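Local coordinates for autophagy protein 5 (Saccharomyces cerevisiae, PDB 2DYO) that takes part in autophagic vesicle formation and cytoplasm-to-vacuole transport in yeast, and is required for nucleophagy and mitophagy, at residues Thr46-Tyr51 / Tyr88-Leu93; Pro83-Tyr88 / Pro131-Ile136. One frame throughout, in Å; residues are numbered along the deposited sequence.

From the N terminus the chain leaves strand 37-43 and enters the loop 46-51 that leads into helix 52-59. It then builds strands 74-79 and 82-84, passes through 83-88 and turns into helix 90-98, whose first turn folds back on that loop: contact 1 closes 36 intervening residues. After strand 118-126 the loop 131-136 comes up against 83-88, and contact 2 closes a second loop of 42 residues. The two closures cross rather than nest, sharing Tyr88, and they meet where Leu93 and Tyr47 touch residues 84-87. Together they tie helix 90-98 and the edge strand 82-84 of the UblA sheet to the loops leading to helices 52-59 and 142-159.

Contact 1: residues Thr46-Tyr51 / Tyr88-Leu93; sequences TYLVNY and YPVGVL
Thr46 O receives the backbone N-H of Val90 at 3.0 Å, with an angle of 156° at the hydrogen. The same oxygen lies 3.4 Å from Pro89 CA in a CA-H...O contact, so the N-cap residue and first residue of helix 90-98 both meet one carbonyl. The side chains of Thr46 and Val90 run side by side, pointing the same way, with their CG2 methyls 3.9 Å apart. Leu48 crosses Val90 at about a right angle, its CD2 3.9 Å from Val90 CG2, while CD1 reaches Leu93 CD1. A water takes the N-H of Leu48 and donates to Tyr88 O. Tyr47 CB points away from 88-93, but with CG anti to the carbonyl carbon (chi1 -66°) the ring presents its edge to Tyr88, CD1 standing 3.6 Å from Tyr88 O. Further out, Phe276 meets this ring edge-to-face, and Phe146, Trp147 and Trp177 pack on it from helices 142-159 and 170-182. An alanine in place of Tyr47 would probably open a gap between the Tyr88 carbonyl and those aromatic side chains. One direct backbone bond thus joins the loop to the first residue of helix 90-98, and the water bridges to Tyr88 just before it, satisfying Leu48 N-H and Tyr88 O.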
ATOM      1  N   THR A  46      -1.522  -0.925   4.609  1.00 17.35           N
ATOM      2  CA  THR A  46      -2.498  -0.011   5.191  1.00 18.07           C
ATOM      3  C   THR A  46      -2.499   1.253   4.348  1.00 19.30           C
ATOM      4  O   THR A  46      -1.834   1.302   3.316  1.00 16.42           O
ATOM      5  CB  THR A  46      -2.159   0.335   6.670  1.00 21.67           C
ATOM      6  OG1 THR A  46      -3.280   1.004   7.268  1.00 21.20           O
ATOM      7  CG2 THR A  46      -0.931   1.248   6.753  1.00 19.70           C
ATOM      8  N   TYR A  47      -3.254   2.264   4.770  1.00 18.62           N
ATOM      9  CA  TYR A  47      -3.305   3.529   4.042  1.00 18.18           C
ATOM     10  C   TYR A  47      -2.773   4.648   4.936  1.00 20.89           C
ATOM     11  O   TYR A  47      -2.979   4.628   6.154  1.00 20.59           O
ATOM     12  CB  TYR A  47      -4.741   3.901   3.653  1.00 17.87           C
ATOM     13  CG  TYR A  47      -5.411   2.991   2.645  1.00 18.75           C
ATOM     14  CD1 TYR A  47      -4.826   2.727   1.404  1.00 17.22           C
ATOM     15  CD2 TYR A  47      -6.668   2.455   2.907  1.00 18.01           C
ATOM     16  CE1 TYR A  47      -5.493   1.952   0.448  1.00 18.79           C
ATOM     17  CE2 TYR A  47      -7.336   1.686   1.966  1.00 17.57           C
ATOM     18  CZ  TYR A  47      -6.752   1.440   0.743  1.00 17.84           C
ATOM     19  OH  TYR A  47      -7.447   0.698  -0.186  1.00 19.49           O
ATOM     20  N   LEU A  48      -2.124   5.636   4.330  1.00 18.82           N
ATOM     21  CA  LEU A  48      -1.590   6.764   5.089  1.00 20.01           C
ATOM     22  C   LEU A  48      -2.707   7.519   5.800  1.00 21.80           C
ATOM     23  O   LEU A  48      -2.518   8.077   6.871  1.00 22.31           O
ATOM     24  CB  LEU A  48      -0.840   7.727   4.154  1.00 20.60           C
ATOM     25  CG  LEU A  48       0.496   7.246   3.569  1.00 21.63           C
ATOM     26  CD1 LEU A  48       0.977   8.250   2.522  1.00 19.19           C
ATOM     27  CD2 LEU A  48       1.521   7.095   4.674  1.00 21.27           C
ATOM     28  N   VAL A  49      -3.875   7.537   5.174  1.00 20.43           N
ATOM     29  CA  VAL A  49      -5.034   8.226   5.713  1.00 21.18           C
ATOM     30  C   VAL A  49      -5.506   7.673   7.064  1.00 21.90           C
ATOM     31  O   VAL A  49      -6.221   8.349   7.811  1.00 24.39           O
ATOM     32  CB  VAL A  49      -6.159   8.221   4.673  0.50 20.03           C
ATOM     33  CG1 VAL A  49      -7.125   7.087   4.917  0.50 17.98           C
ATOM     34  CG2 VAL A  49      -6.825   9.583   4.628  0.50 18.06           C
ATOM     35  N   ASN A  50      -5.090   6.456   7.398  1.00 22.18           N
ATOM     36  CA  ASN A  50      -5.458   5.874   8.686  1.00 21.12           C
ATOM     37  C   ASN A  50      -4.729   6.577   9.836  1.00 24.29           C
ATOM     38  O   ASN A  50      -4.968   6.279  11.015  1.00 22.79           O
ATOM     39  CB  ASN A  50      -5.135   4.381   8.699  1.00 22.03           C
ATOM     40  CG  ASN A  50      -6.105   3.587   7.855  1.00 23.34           C
ATOM     41  OD1 ASN A  50      -5.873   2.424   7.523  1.00 25.24           O
ATOM     42  ND2 ASN A  50      -7.222   4.217   7.518  1.00 20.18           N
ATOM     43  N   TYR A  51      -3.848   7.514   9.496  1.00 22.98           N
ATOM     44  CA  TYR A  51      -3.106   8.238  10.516  1.00 24.08           C
ATOM     45  C   TYR A  51      -3.539   9.693  10.701  1.00 25.31           C
ATOM     46  O   TYR A  51      -2.872  10.457  11.398  1.00 25.50           O
ATOM     47  CB  TYR A  51      -1.601   8.148  10.224  1.00 23.75           C
ATOM     48  CG  TYR A  51      -1.129   6.714  10.244  1.00 23.92           C
ATOM     49  CD1 TYR A  51      -1.333   5.881   9.145  1.00 24.27           C
ATOM     50  CD2 TYR A  51      -0.625   6.146  11.411  1.00 24.67           C
ATOM     51  CE1 TYR A  51      -1.064   4.516   9.216  1.00 22.84           C
ATOM     52  CE2 TYR A  51      -0.352   4.786  11.494  1.00 24.55           C
ATOM     53  CZ  TYR A  51      -0.581   3.976  10.392  1.00 24.60           C
ATOM     54  OH  TYR A  51      -0.374   2.623  10.494  1.00 21.90           O
ATOM     55  N   TYR A  88      -3.531   4.044  -2.161  1.00 18.83           N
ATOM     56  CA  TYR A  88      -2.742   2.887  -2.582  1.00 18.68           C
ATOM     57  C   TYR A  88      -2.073   2.409  -1.313  1.00 15.48           C
ATOM     58  O   TYR A  88      -1.758   3.220  -0.447  1.00 15.74           O
ATOM     59  CB  TYR A  88      -1.660   3.268  -3.600  1.00 18.63           C
ATOM     60  CG  TYR A  88      -2.214   3.583  -4.961  1.00 22.86           C
ATOM     61  CD1 TYR A  88      -2.648   4.867  -5.276  1.00 22.45           C
ATOM     62  CD2 TYR A  88      -2.353   2.583  -5.922  1.00 24.23           C
ATOM     63  CE1 TYR A  88      -3.211   5.151  -6.520  1.00 24.93           C
ATOM     64  CE2 TYR A  88      -2.917   2.852  -7.167  1.00 27.63           C
ATOM     65  CZ  TYR A  88      -3.343   4.141  -7.456  1.00 27.99           C
ATOM     66  OH  TYR A  88      -3.901   4.411  -8.682  1.00 29.23           O
ATOM     67  N   PRO A  89      -1.848   1.093  -1.175  1.00 16.12           N
ATOM     68  CA  PRO A  89      -1.192   0.636   0.054  1.00 16.01           C
ATOM     69  C   PRO A  89       0.131   1.371   0.217  1.00 16.50           C
ATOM     70  O   PRO A  89       0.804   1.670  -0.765  1.00 18.11           O
ATOM     71  CB  PRO A  89      -0.981  -0.859  -0.194  1.00 16.32           C
ATOM     72  CG  PRO A  89      -2.132  -1.221  -1.096  1.00 16.06           C
ATOM     73  CD  PRO A  89      -2.183  -0.041  -2.055  1.00 17.48           C
ATOM     74  N   VAL A  90       0.504   1.647   1.460  1.00 17.47           N
ATOM     75  CA  VAL A  90       1.757   2.334   1.760  1.00 17.51           C
ATOM     76  C   VAL A  90       2.958   1.630   1.124  1.00 17.53           C
ATOM     77  O   VAL A  90       3.865   2.285   0.608  1.00 19.77           O
ATOM     78  CB  VAL A  90       1.963   2.425   3.300  1.00 18.63           C
ATOM     79  CG1 VAL A  90       3.341   3.003   3.631  1.00 19.83           C
ATOM     80  CG2 VAL A  90       0.870   3.300   3.901  1.00 16.29           C
ATOM     81  N   GLY A  91       2.964   0.300   1.162  1.00 14.61           N
ATOM     82  CA  GLY A  91       4.075  -0.442   0.586  1.00 15.29           C
ATOM     83  C   GLY A  91       4.181  -0.260  -0.917  1.00 16.01           C
ATOM     84  O   GLY A  91       5.280  -0.263  -1.478  1.00 16.00           O
ATOM     85  N   VAL A  92       3.035  -0.127  -1.575  1.00 16.75           N
ATOM     86  CA  VAL A  92       2.984   0.078  -3.020  1.00 16.34           C
ATOM     87  C   VAL A  92       3.500   1.479  -3.355  1.00 16.63           C
ATOM     88  O   VAL A  92       4.195   1.681  -4.357  1.00 16.37           O
ATOM     89  CB  VAL A  92       1.537  -0.107  -3.551  1.00 16.37           C
ATOM     90  CG1 VAL A  92       1.454   0.285  -5.030  1.00 16.26           C
ATOM     91  CG2 VAL A  92       1.121  -1.581  -3.395  1.00 15.87           C
ATOM     92  N   LEU A  93       3.153   2.451  -2.517  1.00 15.52           N
ATOM     93  CA  LEU A  93       3.631   3.814  -2.728  1.00 17.66           C
ATOM     94  C   LEU A  93       5.147   3.798  -2.549  1.00 19.01           C
ATOM     95  O   LEU A  93       5.889   4.413  -3.324  1.00 19.21           O
ATOM     96  CB  LEU A  93       3.001   4.770  -1.709  1.00 18.23           C
ATOM     97  CG  LEU A  93       1.510   5.105  -1.863  1.00 19.45           C
ATOM     98  CD1 LEU A  93       1.052   5.965  -0.689  1.00 22.29           C
ATOM     99  CD2 LEU A  93       1.276   5.838  -3.173  1.00 22.28           C
TER
HETATM  100  O   HOH W   1      -1.561   5.197   1.517  1.00 19.55           O

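Contact 2: residues Pro83-Tyr88 / Pro131-Ile136; sequences PIPWNY and PTIIPI
Ile133 pushes its CG1-CD1 arm into the angle between Pro83 and Pro85. With CG1 anti to the carbonyl carbon (chi1 -68°), CG1 comes up 3.9 Å from Pro83 CB. The terminal methyl CD1 reaches both Pro85 N and Pro85 CG, and the Ile133 side chain crosses that of Pro85 at about a right angle. The next bump is Ile134, whose two branches part: CG2 packs against the indole of Trp86, 4.1 Å from its CZ2, while CD1 rests 3.8 Å from Asn87 CG at the amide group. These residues join the edge of the ubiquitin-like UblA sheet, at strand 82-84 and the turn after it, to the loop that runs from strand 118-126 to helix 142-159. The pyrrole side of Trp86 brings NE1 to 3.0 Å from Ile134 O, which lies near the ring plane. Two waters fill in between the segments. One takes the backbone N-H of Trp86 and donates to Ile134 O; the other accepts an N-H from Asn87 ND2, 2.6 Å away, and the backbone N-H of Ile134. Asn87 CB lies over one face of the indole, offset toward its rim. Beyond the indole's CD1 stands Ile136 CG1, at 4.4 Å, and Val49 packs on both Trp86 and Ile136.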
ATOM      1  N   PRO A  83       2.740  15.360  -5.322  1.00 42.54           N
ATOM      2  CA  PRO A  83       1.533  14.764  -4.745  1.00 41.47           C
ATOM      3  C   PRO A  83       1.599  13.239  -4.737  1.00 39.26           C
ATOM      4  O   PRO A  83       1.993  12.620  -5.724  1.00 39.94           O
ATOM      5  CB  PRO A  83       0.426  15.297  -5.648  1.00 42.05           C
ATOM      6  CG  PRO A  83       0.935  16.664  -6.004  1.00 42.18           C
ATOM      7  CD  PRO A  83       2.391  16.389  -6.318  1.00 42.97           C
ATOM      8  N   ILE A  84       1.215  12.642  -3.614  1.00 36.91           N
ATOM      9  CA  ILE A  84       1.223  11.192  -3.472  1.00 33.79           C
ATOM     10  C   ILE A  84      -0.177  10.731  -3.043  1.00 32.02           C
ATOM     11  O   ILE A  84      -0.693  11.161  -2.011  1.00 30.49           O
ATOM     12  CB  ILE A  84       2.312  10.761  -2.444  1.00 34.97           C
ATOM     13  CG1 ILE A  84       2.300   9.249  -2.252  1.00 37.50           C
ATOM     14  CG2 ILE A  84       2.105  11.477  -1.127  1.00 34.08           C
ATOM     15  CD1 ILE A  84       3.386   8.758  -1.300  1.00 40.79           C
ATOM     16  N   PRO A  85      -0.806   9.842  -3.838  1.00 29.51           N
ATOM     17  CA  PRO A  85      -2.153   9.297  -3.593  1.00 27.67           C
ATOM     18  C   PRO A  85      -2.268   8.467  -2.319  1.00 24.88           C
ATOM     19  O   PRO A  85      -1.513   7.517  -2.129  1.00 24.87           O
ATOM     20  CB  PRO A  85      -2.424   8.435  -4.834  1.00 27.15           C
ATOM     21  CG  PRO A  85      -1.369   8.851  -5.831  1.00 31.81           C
ATOM     22  CD  PRO A  85      -0.179   9.163  -4.982  1.00 28.00           C
ATOM     23  N   TRP A  86      -3.221   8.798  -1.453  1.00 23.17           N
ATOM     24  CA  TRP A  86      -3.369   8.014  -0.232  1.00 21.76           C
ATOM     25  C   TRP A  86      -4.076   6.684  -0.489  1.00 20.13           C
ATOM     26  O   TRP A  86      -3.955   5.757   0.308  1.00 19.12           O
ATOM     27  CB  TRP A  86      -4.146   8.792   0.849  1.00 23.09           C
ATOM     28  CG  TRP A  86      -5.591   9.043   0.524  1.00 24.20           C
ATOM     29  CD1 TRP A  86      -6.134  10.202   0.041  1.00 23.26           C
ATOM     30  CD2 TRP A  86      -6.667   8.096   0.593  1.00 25.35           C
ATOM     31  NE1 TRP A  86      -7.479  10.034  -0.204  1.00 25.38           N
ATOM     32  CE2 TRP A  86      -7.832   8.752   0.126  1.00 26.56           C
ATOM     33  CE3 TRP A  86      -6.760   6.757   0.999  1.00 25.97           C
ATOM     34  CZ2 TRP A  86      -9.076   8.113   0.053  1.00 26.19           C
ATOM     35  CZ3 TRP A  86      -7.999   6.120   0.926  1.00 26.22           C
ATOM     36  CH2 TRP A  86      -9.140   6.801   0.456  1.00 27.40           C
ATOM     37  N   ASN A  87      -4.796   6.584  -1.604  1.00 21.20           N
ATOM     38  CA  ASN A  87      -5.557   5.373  -1.902  1.00 20.50           C
ATOM     39  C   ASN A  87      -4.814   4.162  -2.475  1.00 22.30           C
ATOM     40  O   ASN A  87      -5.395   3.355  -3.199  1.00 20.96           O
ATOM     41  CB  ASN A  87      -6.769   5.713  -2.791  1.00 23.06           C
ATOM     42  CG  ASN A  87      -6.390   6.452  -4.061  1.00 23.19           C
ATOM     43  OD1 ASN A  87      -6.582   5.946  -5.171  1.00 28.34           O
ATOM     44  ND2 ASN A  87      -5.863   7.655  -3.908  1.00 21.31           N
ATOM     45  N   TYR A  88      -3.531   4.044  -2.161  1.00 18.83           N
ATOM     46  CA  TYR A  88      -2.742   2.887  -2.582  1.00 18.68           C
ATOM     47  C   TYR A  88      -2.073   2.409  -1.313  1.00 15.48           C
ATOM     48  O   TYR A  88      -1.758   3.220  -0.447  1.00 15.74           O
ATOM     49  CB  TYR A  88      -1.660   3.268  -3.600  1.00 18.63           C
ATOM     50  CG  TYR A  88      -2.214   3.583  -4.961  1.00 22.86           C
ATOM     51  CD1 TYR A  88      -2.648   4.867  -5.276  1.00 22.45           C
ATOM     52  CD2 TYR A  88      -2.353   2.583  -5.922  1.00 24.23           C
ATOM     53  CE1 TYR A  88      -3.211   5.151  -6.520  1.00 24.93           C
ATOM     54  CE2 TYR A  88      -2.917   2.852  -7.167  1.00 27.63           C
ATOM     55  CZ  TYR A  88      -3.343   4.141  -7.456  1.00 27.99           C
ATOM     56  OH  TYR A  88      -3.901   4.411  -8.682  1.00 29.23           O
ATOM     57  N   PRO A 131      -4.331  17.128 -10.010  1.00 55.53           N
ATOM     58  CA  PRO A 131      -4.901  16.151 -10.943  1.00 53.89           C
ATOM     59  C   PRO A 131      -4.870  14.698 -10.470  1.00 51.88           C
ATOM     60  O   PRO A 131      -3.810  14.157 -10.159  1.00 51.42           O
ATOM     61  CB  PRO A 131      -4.079  16.372 -12.216  1.00 55.23           C
ATOM     62  CG  PRO A 131      -2.765  16.901 -11.693  1.00 55.56           C
ATOM     63  CD  PRO A 131      -3.225  17.869 -10.642  1.00 55.06           C
ATOM     64  N   THR A 132      -6.054  14.090 -10.430  1.00 49.66           N
ATOM     65  CA  THR A 132      -6.270  12.698 -10.022  1.00 46.87           C
ATOM     66  C   THR A 132      -6.147  12.444  -8.519  1.00 43.87           C
ATOM     67  O   THR A 132      -6.402  11.334  -8.050  1.00 42.35           O
ATOM     68  CB  THR A 132      -5.319  11.718 -10.758  1.00 48.61           C
ATOM     69  OG1 THR A 132      -4.016  11.764 -10.165  1.00 49.64           O
ATOM     70  CG2 THR A 132      -5.221  12.077 -12.237  1.00 49.66           C
ATOM     71  N   ILE A 133      -5.766  13.469  -7.764  1.00 39.23           N
ATOM     72  CA  ILE A 133      -5.622  13.316  -6.323  1.00 35.80           C
ATOM     73  C   ILE A 133      -6.954  13.395  -5.579  1.00 33.19           C
ATOM     74  O   ILE A 133      -7.698  14.370  -5.710  1.00 31.89           O
ATOM     75  CB  ILE A 133      -4.672  14.384  -5.734  1.00 35.70           C
ATOM     76  CG1 ILE A 133      -3.239  14.128  -6.211  1.00 35.80           C
ATOM     77  CG2 ILE A 133      -4.754  14.378  -4.210  1.00 34.59           C
ATOM     78  CD1 ILE A 133      -2.661  12.789  -5.771  1.00 34.60           C
ATOM     79  N   ILE A 134      -7.252  12.354  -4.810  1.00 28.92           N
ATOM     80  CA  ILE A 134      -8.464  12.316  -4.006  1.00 26.98           C
ATOM     81  C   ILE A 134      -8.074  12.980  -2.692  1.00 27.27           C
ATOM     82  O   ILE A 134      -7.202  12.481  -1.985  1.00 27.38           O
ATOM     83  CB  ILE A 134      -8.902  10.875  -3.689  1.00 25.65           C
ATOM     84  CG1 ILE A 134      -9.139  10.098  -4.985  1.00 24.95           C
ATOM     85  CG2 ILE A 134     -10.156  10.895  -2.824  1.00 22.93           C
ATOM     86  CD1 ILE A 134      -9.485   8.636  -4.747  1.00 25.94           C
ATOM     87  N   PRO A 135      -8.714  14.107  -2.349  1.00 26.54           N
ATOM     88  CA  PRO A 135      -8.401  14.818  -1.105  1.00 26.18           C
ATOM     89  C   PRO A 135      -8.680  14.014   0.166  1.00 27.26           C
ATOM     90  O   PRO A 135      -9.501  13.097   0.169  1.00 24.85           O
ATOM     91  CB  PRO A 135      -9.265  16.078  -1.205  1.00 26.58           C
ATOM     92  CG  PRO A 135     -10.475  15.590  -1.946  1.00 26.80           C
ATOM     93  CD  PRO A 135      -9.869  14.719  -3.033  1.00 25.36           C
ATOM     94  N   ILE A 136      -7.976  14.357   1.243  1.00 27.60           N
ATOM     95  CA  ILE A 136      -8.160  13.692   2.527  1.00 27.87           C
ATOM     96  C   ILE A 136      -9.479  14.204   3.096  1.00 30.79           C
ATOM     97  O   ILE A 136      -9.649  15.404   3.300  1.00 31.72           O
ATOM     98  CB  ILE A 136      -7.004  14.030   3.486  1.00 27.24           C
ATOM     99  CG1 ILE A 136      -5.694  13.490   2.901  1.00 26.11           C
ATOM    100  CG2 ILE A 136      -7.278  13.447   4.869  1.00 24.77           C
ATOM    101  CD1 ILE A 136      -4.432  14.089   3.510  1.00 26.26           C
TER
HETATM  102  O   HOH W   2      -4.905  11.146  -2.540  1.00 20.27           O
HETATM  103  O   HOH W   3      -5.504   9.983  -5.037  1.00 23.78           O